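Side-chain contacts in NOVP (Streptomyces caeruleus, PDB 2WK1), which catalyses the S-adenosyl-L-methionine-dependent methylation of the noviose 4-hydroxyl, the penultimate step in making the antibiotic novobiocin: residues 165-168 with 169-172; 221-224 with 225-229; 156-159 with 160-163. All blocks are in the same frame, centred on the assembly; numbering follows the deposited sequence.

Contact 1. Residues 165-168 with 169-172. With SO4 (sulfate ion), chain C.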
loop_
_atom_site.group_PDB
_atom_site.type_symbol
_atom_site.label_atom_id
_atom_site.label_comp_id
_atom_site.label_asym_id
_atom_site.label_seq_id
_atom_site.Cartn_x
_atom_site.Cartn_y
_atom_site.Cartn_z
ATOM N N ARG A 165 -19.246 -16.605 17.515
ATOM C CA ARG A 165 -20.305 -16.205 16.585
ATOM C C ARG A 165 -19.811 -15.197 15.560
ATOM O O ARG A 165 -20.420 -15.062 14.494
ATOM C CB ARG A 165 -21.533 -15.644 17.333
ATOM C CG ARG A 165 -22.267 -16.720 18.106
ATOM C CD ARG A 165 -23.435 -16.146 18.824
ATOM N NE ARG A 165 -24.216 -17.163 19.513
ATOM C CZ ARG A 165 -25.425 -16.927 20.010
ATOM N NH1 ARG A 165 -25.942 -15.713 19.938
ATOM N NH2 ARG A 165 -26.108 -17.893 20.579
ATOM N N ARG A 166 -18.680 -14.540 15.814
ATOM C CA ARG A 166 -18.090 -13.550 14.889
ATOM C C ARG A 166 -17.163 -14.209 13.850
ATOM O O ARG A 166 -16.515 -13.527 13.053
ATOM C CB ARG A 166 -17.283 -12.531 15.689
ATOM C CG ARG A 166 -18.157 -11.699 16.620
ATOM C CD ARG A 166 -17.363 -10.666 17.368
ATOM N NE ARG A 166 -18.190 -9.848 18.258
ATOM C CZ ARG A 166 -17.798 -8.710 18.823
ATOM N NH1 ARG A 166 -16.573 -8.241 18.617
ATOM N NH2 ARG A 166 -18.631 -8.053 19.627
ATOM N N ASN A 167 -17.106 -15.531 13.825
ATOM C CA ASN A 167 -16.187 -16.213 12.906
ATOM C C ASN A 167 -16.437 -16.017 11.419
ATOM O O ASN A 167 -15.531 -16.208 10.613
ATOM C CB ASN A 167 -16.060 -17.681 13.284
ATOM C CG ASN A 167 -15.217 -17.874 14.558
ATOM O OD1 ASN A 167 -14.591 -16.939 15.053
ATOM N ND2 ASN A 167 -15.232 -19.088 15.090
ATOM N N SER A 168 -17.646 -15.588 11.034
ATOM C CA SER A 168 -17.861 -15.258 9.623
ATOM C C SER A 168 -16.849 -14.222 9.138
ATOM O O SER A 168 -16.406 -14.263 7.984
ATOM C CB SER A 168 -19.287 -14.753 9.385
ATOM O OG SER A 168 -19.608 -13.660 10.222
ATOM N N VAL A 169 -16.471 -13.315 10.034
ATOM C CA VAL A 169 -15.418 -12.338 9.744
ATOM C C VAL A 169 -14.045 -12.797 10.252
ATOM O O VAL A 169 -13.038 -12.614 9.557
ATOM C CB VAL A 169 -15.706 -10.958 10.361
ATOM C CG1 VAL A 169 -14.514 -10.003 10.126
ATOM C CG2 VAL A 169 -16.995 -10.330 9.787
ATOM N N LEU A 170 -14.009 -13.385 11.441
ATOM C CA LEU A 170 -12.738 -13.653 12.120
ATOM C C LEU A 170 -11.985 -14.887 11.664
ATOM O O LEU A 170 -10.770 -14.958 11.911
ATOM C CB LEU A 170 -12.898 -13.707 13.622
ATOM C CG LEU A 170 -13.393 -12.436 14.301
ATOM C CD1 LEU A 170 -13.571 -12.674 15.779
ATOM C CD2 LEU A 170 -12.521 -11.218 14.028
ATOM N N ALA A 171 -12.654 -15.843 11.029
ATOM C CA ALA A 171 -11.984 -17.021 10.474
ATOM C C ALA A 171 -11.340 -16.695 9.145
ATOM O O ALA A 171 -12.027 -16.366 8.173
ATOM C CB ALA A 171 -12.975 -18.179 10.329
ATOM N N VAL A 172 -10.020 -16.808 9.089
ATOM C CA VAL A 172 -9.265 -16.571 7.864
ATOM C C VAL A 172 -8.303 -17.730 7.695
ATOM O O VAL A 172 -7.502 -18.022 8.594
ATOM C CB VAL A 172 -8.486 -15.239 7.899
ATOM C CG1 VAL A 172 -7.719 -15.052 6.611
ATOM C CG2 VAL A 172 -9.436 -14.052 8.172
HETATM S S SO4 C . -23.959 -20.933 20.378
HETATM O O1 SO4 C . -25.391 -20.604 20.513
HETATM O O2 SO4 C . -23.386 -21.095 21.715
HETATM O O3 SO4 C . -23.335 -19.817 19.665
HETATM O O4 SO4 C . -23.814 -22.175 19.598
HETATM O O HOH W 1 -14.591 -16.334 7.313
#
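With chi1 at -61°, Leu-170 turns its CG away from its own carbonyl carbon and back along the short helix 167-170, so that CD1 lies against CB of Arg-166, 3.7 Å off. The same choice at Asn-167 (chi1 -74°) carries its amide to the flank of Leu-170, where OD1 comes within 3.9 Å of the leucine CB and the two side chains cross at about a right angle. OD1 is not spent on that contact: it accepts a hydrogen bond from the backbone N of Ile-147, a task for which a short amide is well suited.

Arg-166 sits at the N-cap position, and its carbonyl O takes two bonds, from Val-169 N and from Leu-170 N, each 3.0 Å long. The first donor stands well above the carbonyl plane; the second lies closer to it and makes the straighter bond, at 159°. Ala-171 N closes the last turn on Asn-167 O at 2.9 Å, and a water lies within bonding distance of both Ser-168 O and Ala-171 O. Ahead of the helix, Arg-165 extends its chain to a sulfate, probably from the crystallisation liquor, which lies at the guanidinium edge, NE bonding O3 and NH2 bonding O1; His-164 binds the same ion.

Leu-170, a branched apolar residue suited to its buried place in the S-adenosyl-L-homocysteine pocket, also packs on Met-85 and Ile-147. Ser-168 OG bonds Glu-58 OE1 of a neighbouring loop, and cofactor-binding Trp-116 donates to Val-169 O, holding this single turn between helices 156-161 and 174-183 of the chain.

Contact 2. Residues 221-224 with 225-229. With SAH (S-adenosyl-L-homocysteine), chain B; EDO (1,2-ethanediol), chain F.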
loop_
_atom_site.group_PDB
_atom_site.type_symbol
_atom_site.label_atom_id
_atom_site.label_comp_id
_atom_site.label_asym_id
_atom_site.label_seq_id
_atom_site.Cartn_x
_atom_site.Cartn_y
_atom_site.Cartn_z
ATOM N N GLU A 221 -9.214 -17.485 27.897
ATOM C CA GLU A 221 -8.465 -18.728 27.774
ATOM C C GLU A 221 -7.318 -18.636 26.783
ATOM O O GLU A 221 -6.234 -19.164 27.041
ATOM C CB GLU A 221 -9.380 -19.906 27.507
ATOM C CG GLU A 221 -10.069 -20.026 26.207
ATOM C CD GLU A 221 -10.539 -21.472 26.050
ATOM O OE1 GLU A 221 -11.577 -21.832 26.643
ATOM O OE2 GLU A 221 -9.820 -22.259 25.409
ATOM N N SER A 222 -7.548 -17.949 25.675
ATOM C CA SER A 222 -6.526 -17.749 24.683
ATOM C C SER A 222 -5.363 -16.976 25.260
ATOM O O SER A 222 -4.201 -17.310 25.015
ATOM C CB SER A 222 -7.090 -17.026 23.474
ATOM O OG SER A 222 -8.175 -17.746 22.892
ATOM N N THR A 223 -5.669 -15.933 26.027
ATOM C CA THR A 223 -4.643 -15.083 26.611
ATOM C C THR A 223 -3.858 -15.823 27.684
ATOM O O THR A 223 -2.654 -15.746 27.718
ATOM C CB THR A 223 -5.284 -13.792 27.176
ATOM O OG1 THR A 223 -6.032 -13.149 26.143
ATOM C CG2 THR A 223 -4.267 -12.836 27.725
ATOM N N TRP A 224 -4.554 -16.550 28.534
ATOM C CA TRP A 224 -3.900 -17.334 29.573
ATOM C C TRP A 224 -2.974 -18.376 28.960
ATOM O O TRP A 224 -1.834 -18.549 29.395
ATOM C CB TRP A 224 -4.961 -17.998 30.480
ATOM C CG TRP A 224 -4.309 -18.716 31.606
ATOM C CD1 TRP A 224 -4.000 -20.035 31.653
ATOM C CD2 TRP A 224 -3.803 -18.134 32.817
ATOM N NE1 TRP A 224 -3.357 -20.322 32.834
ATOM C CE2 TRP A 224 -3.223 -19.170 33.564
ATOM C CE3 TRP A 224 -3.804 -16.846 33.347
ATOM C CZ2 TRP A 224 -2.629 -18.944 34.814
ATOM C CZ3 TRP A 224 -3.218 -16.629 34.594
ATOM C CH2 TRP A 224 -2.642 -17.672 35.306
ATOM N N ASP A 225 -3.460 -19.074 27.942
ATOM C CA ASP A 225 -2.628 -20.115 27.303
ATOM C C ASP A 225 -1.404 -19.521 26.586
ATOM O O ASP A 225 -0.319 -20.110 26.561
ATOM C CB ASP A 225 -3.457 -20.947 26.342
ATOM C CG ASP A 225 -4.482 -21.835 27.069
ATOM O OD1 ASP A 225 -4.363 -22.028 28.305
ATOM O OD2 ASP A 225 -5.406 -22.309 26.386
ATOM N N THR A 226 -1.549 -18.312 26.067
ATOM C CA THR A 226 -0.428 -17.647 25.453
ATOM C C THR A 226 0.611 -17.263 26.493
ATOM O O THR A 226 1.808 -17.540 26.336
ATOM C CB THR A 226 -0.884 -16.410 24.675
ATOM O OG1 THR A 226 -1.744 -16.800 23.585
ATOM C CG2 THR A 226 0.309 -15.684 24.122
ATOM N N LEU A 227 0.174 -16.581 27.555
ATOM C CA LEU A 227 1.135 -16.169 28.569
ATOM C C LEU A 227 1.834 -17.372 29.230
ATOM O O LEU A 227 3.046 -17.372 29.443
ATOM C CB LEU A 227 0.495 -15.301 29.639
ATOM C CG LEU A 227 0.138 -13.890 29.186
ATOM C CD1 LEU A 227 -0.872 -13.269 30.178
ATOM C CD2 LEU A 227 1.406 -13.060 29.045
ATOM N N THR A 228 1.059 -18.377 29.607
ATOM C CA THR A 228 1.648 -19.479 30.351
ATOM C C THR A 228 2.735 -20.181 29.527
ATOM O O THR A 228 3.778 -20.556 30.054
ATOM C CB THR A 228 0.613 -20.489 30.848
ATOM O OG1 THR A 228 -0.123 -21.035 29.788
ATOM C CG2 THR A 228 -0.297 -19.888 31.826
ATOM N N ASN A 229 2.492 -20.351 28.242
ATOM C CA ASN A 229 3.430 -21.083 27.386
ATOM C C ASN A 229 4.543 -20.228 26.807
ATOM O O ASN A 229 5.632 -20.739 26.577
ATOM C CB ASN A 229 2.653 -21.753 26.261
ATOM C CG ASN A 229 1.848 -22.925 26.773
ATOM O OD1 ASN A 229 2.428 -23.928 27.225
ATOM N ND2 ASN A 229 0.523 -22.823 26.717
HETATM N N SAH B . -3.949 -9.405 15.183
HETATM C CA SAH B . -5.017 -9.410 14.125
HETATM C CB SAH B . -6.395 -9.562 14.772
HETATM C CG SAH B . -6.599 -10.895 15.478
HETATM S SD SAH B . -8.336 -11.358 15.524
HETATM C C SAH B . -4.873 -8.217 13.222
HETATM O O SAH B . -5.843 -7.814 12.568
HETATM O OXT SAH B . -3.767 -7.716 13.072
HETATM C "C5'" SAH B . -8.303 -12.733 16.690
HETATM C "C4'" SAH B . -7.587 -13.976 16.117
HETATM O "O4'" SAH B . -7.310 -14.882 17.213
HETATM C "C3'" SAH B . -8.377 -14.749 15.060
HETATM O "O3'" SAH B . -7.632 -14.906 13.839
HETATM C "C2'" SAH B . -8.653 -16.099 15.757
HETATM O "O2'" SAH B . -8.703 -17.231 14.886
HETATM C "C1'" SAH B . -7.491 -16.224 16.748
HETATM N N9 SAH B . -7.722 -17.016 17.959
HETATM C C8 SAH B . -8.360 -16.572 19.072
HETATM N N7 SAH B . -8.290 -17.496 20.062
HETATM C C5 SAH B . -7.569 -18.534 19.571
HETATM C C6 SAH B . -7.083 -19.784 20.099
HETATM N N6 SAH B . -7.375 -20.140 21.338
HETATM N N1 SAH B . -6.338 -20.559 19.303
HETATM C C2 SAH B . -6.000 -20.186 18.055
HETATM N N3 SAH B . -6.405 -19.048 17.480
HETATM C C4 SAH B . -7.158 -18.206 18.218
HETATM C C1 EDO F . -4.486 -10.947 24.371
HETATM O O1 EDO F . -4.734 -12.287 23.804
HETATM C C2 EDO F . -5.725 -10.046 24.544
HETATM O O2 EDO F . -5.781 -9.067 23.478
HETATM O O HOH W 2 -7.121 -21.424 24.768
#
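Glu-221 to Asn-229 run as regular alpha-helix, each carbonyl from Glu-221 to Trp-224 receiving the N-H four residues on, and most straightly at Thr-223 O, where Leu-227 N donates at 174°. Beside helix 249-261, whose Glu-257 touches Trp-224, Thr-228 lays its methyl on the indole of Trp-224: CG2 stands 3.6 Å from the centroid of the five-membered ring, over the face and displaced toward the rim, a CH-pi contact. Trp-224 has CG anti to its backbone N (chi1 -176°), which stands the indole out from the helix, where the Thr-228 methyl comes over its face. A threonine serves well here, offering one branch to the ring while OG1 lies 3.0 Å from Trp-224 O.

Thr-226, buried against Leu-213 and Met-215 of strand 210-215, returns its hydroxyl to the helix. OG1 donates to Ser-222 O at 2.9 Å, and Thr-226 N reaches that oxygen from the opposite face of its plane, so two donors hold one carbonyl.

Glu-221 and Asp-225, one turn apart, bring OE2 and OD2 to 4.5 Å. A water donates to both carboxylates, which would ease the repulsion between them. Farther down, Asn-229 ND2 donates to Asp-225 O over 2.8 Å, adding to the backbone bond that oxygen already receives.

On the cofactor side, Ser-222 OG donates to N7 of the S-adenosyl-L-homocysteine adenine at 2.8 Å; so small a side chain lets the helix come close to the base. Thr-223 OG1 accepts from an ethanediol probably carried over from the crystallisation liquor. A helix following a parallel strand, with its first turn beside the adenine, belongs to the Rossmann-like fold of S-adenosyl-L-methionine-dependent methyltransferases.

Contact 3. Residues 156-159 with 160-163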
loop_
_atom_site.group_PDB
_atom_site.type_symbol
_atom_site.label_atom_id
_atom_site.label_comp_id
_atom_site.label_asym_id
_atom_site.label_seq_id
_atom_site.Cartn_x
_atom_site.Cartn_y
_atom_site.Cartn_z
ATOM N N ALA A 156 -16.313 -18.169 32.499
ATOM C CA ALA A 156 -17.620 -17.533 32.455
ATOM C C ALA A 156 -17.622 -16.300 31.555
ATOM O O ALA A 156 -18.522 -16.104 30.756
ATOM C CB ALA A 156 -18.085 -17.175 33.885
ATOM N N GLY A 157 -16.581 -15.483 31.657
ATOM C CA GLY A 157 -16.493 -14.273 30.841
ATOM C C GLY A 157 -16.387 -14.564 29.356
ATOM O O GLY A 157 -16.917 -13.820 28.535
ATOM N N ASP A 158 -15.733 -15.668 29.009
ATOM C CA ASP A 158 -15.611 -16.067 27.609
ATOM C C ASP A 158 -16.943 -16.585 27.098
ATOM O O ASP A 158 -17.343 -16.266 25.975
ATOM C CB ASP A 158 -14.548 -17.162 27.438
ATOM C CG ASP A 158 -13.131 -16.651 27.586
ATOM O OD1 ASP A 158 -12.929 -15.405 27.588
ATOM O OD2 ASP A 158 -12.206 -17.511 27.681
ATOM N N ARG A 159 -17.639 -17.374 27.928
ATOM C CA ARG A 159 -18.950 -17.916 27.529
ATOM C C ARG A 159 -19.936 -16.804 27.240
ATOM O O ARG A 159 -20.674 -16.857 26.238
ATOM C CB ARG A 159 -19.527 -18.823 28.619
ATOM C CG ARG A 159 -18.753 -20.102 28.842
ATOM C CD ARG A 159 -19.526 -21.171 29.691
ATOM N NE ARG A 159 -20.366 -20.596 30.746
ATOM C CZ ARG A 159 -20.028 -20.479 32.032
ATOM N NH1 ARG A 159 -18.839 -20.888 32.475
ATOM N NH2 ARG A 159 -20.889 -19.939 32.896
ATOM N N LYS A 160 -19.942 -15.789 28.095
ATOM C CA LYS A 160 -20.864 -14.669 27.948
ATOM C C LYS A 160 -20.657 -13.887 26.656
ATOM O O LYS A 160 -21.616 -13.370 26.071
ATOM C CB LYS A 160 -20.781 -13.721 29.158
ATOM C CG LYS A 160 -21.987 -12.764 29.307
ATOM C CD LYS A 160 -21.772 -11.727 30.434
ATOM C CE LYS A 160 -22.996 -10.825 30.635
ATOM N NZ LYS A 160 -22.718 -9.659 31.545
ATOM N N MET A 161 -19.411 -13.789 26.203
ATOM C CA MET A 161 -19.099 -13.040 24.977
ATOM C C MET A 161 -19.529 -13.767 23.701
ATOM O O MET A 161 -19.869 -13.116 22.714
ATOM C CB MET A 161 -17.599 -12.723 24.891
ATOM C CG MET A 161 -17.132 -11.685 25.898
ATOM S SD MET A 161 -15.443 -11.116 25.627
ATOM C CE MET A 161 -14.474 -12.641 25.618
ATOM N N ALA A 162 -19.469 -15.103 23.695
ATOM C CA ALA A 162 -19.834 -15.917 22.520
ATOM C C ALA A 162 -19.163 -15.406 21.246
ATOM O O ALA A 162 -19.796 -15.293 20.189
ATOM C CB ALA A 162 -21.367 -16.010 22.335
ATOM N N LEU A 163 -17.856 -15.141 21.334
ATOM C CA LEU A 163 -17.146 -14.478 20.241
ATOM C C LEU A 163 -16.973 -15.377 19.030
ATOM O O LEU A 163 -16.700 -14.872 17.935
ATOM C CB LEU A 163 -15.773 -13.929 20.692
ATOM C CG LEU A 163 -15.788 -12.769 21.694
ATOM C CD1 LEU A 163 -14.383 -12.225 21.893
ATOM C CD2 LEU A 163 -16.746 -11.613 21.288
HETATM O O HOH W 3 -16.352 -16.282 23.462
#
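Met-161 and Asp-158 form the close-packed side of this short helix. The methionine chain is extended to SD and then bends (chi3 -55°), which brings CE back to 3.7 Å from OD1 of Asp-158, while its CG rests 3.4 Å from Gly-157 O. A flexible thioether can follow the curve of the turn in this way, and it also covers Leu-219 and Pro-250. Asp-158 is buried, and its carboxylate is satisfied beyond the helix: OD1 accepts from the backbone N of Tyr-220 and OD2 from that of Glu-221.

The other side is exposed and held more lightly. Lys-160 stretches its chain away from the helix, as suits a long charged residue at the surface, and only its CB stays near Ala-156 O, at 3.7 Å. Arg-159 instead folds back, bent at chi3, until CA of Ala-156 lies over one face of its guanidinium, 3.5 Å above the plane and toward the rim; NH1 bonds Gly-154 O, just before the helix.

The backbone shows the same decline. Lys-160 N makes a good bond to Ala-156 O, 3.0 Å at 160°, but Met-161 N and Ala-162 N each make two weak ones. Ala-162 is the first residue to leave helical geometry, with positive phi (49°), and a water links Asp-158 O to Leu-163 N across the end of the helix.

Those two bonds from Asp-158 join helix 156-161 to the first residues of helix 220-230, whose Ser-222 binds the cofactor; a negative group there would probably suit the positive end of the helix dipole.

All three contacts are local, built on one helix each, but contacts 1 and 3 run past the helix ends. Contact 2 is the longest and most regular, packed against strand 210-215 and helix 249-261; contact 1 is one partly buried turn with an apolar side to the cofactor, and contact 3 is largely surface. Their chemistry follows: hydroxyls and an indole on a full helix, a doubly used carbonyl at the start of contact 1, weak backbone bonds and outlying charges in contact 3. Contacts 3 and 1 adjoin in sequence, whereas contact 3 touches contact 2 through Asp-158 and Glu-221 N. Contacts 1 and 2 do not touch, yet each supplies a residue to the S-adenosyl-L-homocysteine pocket.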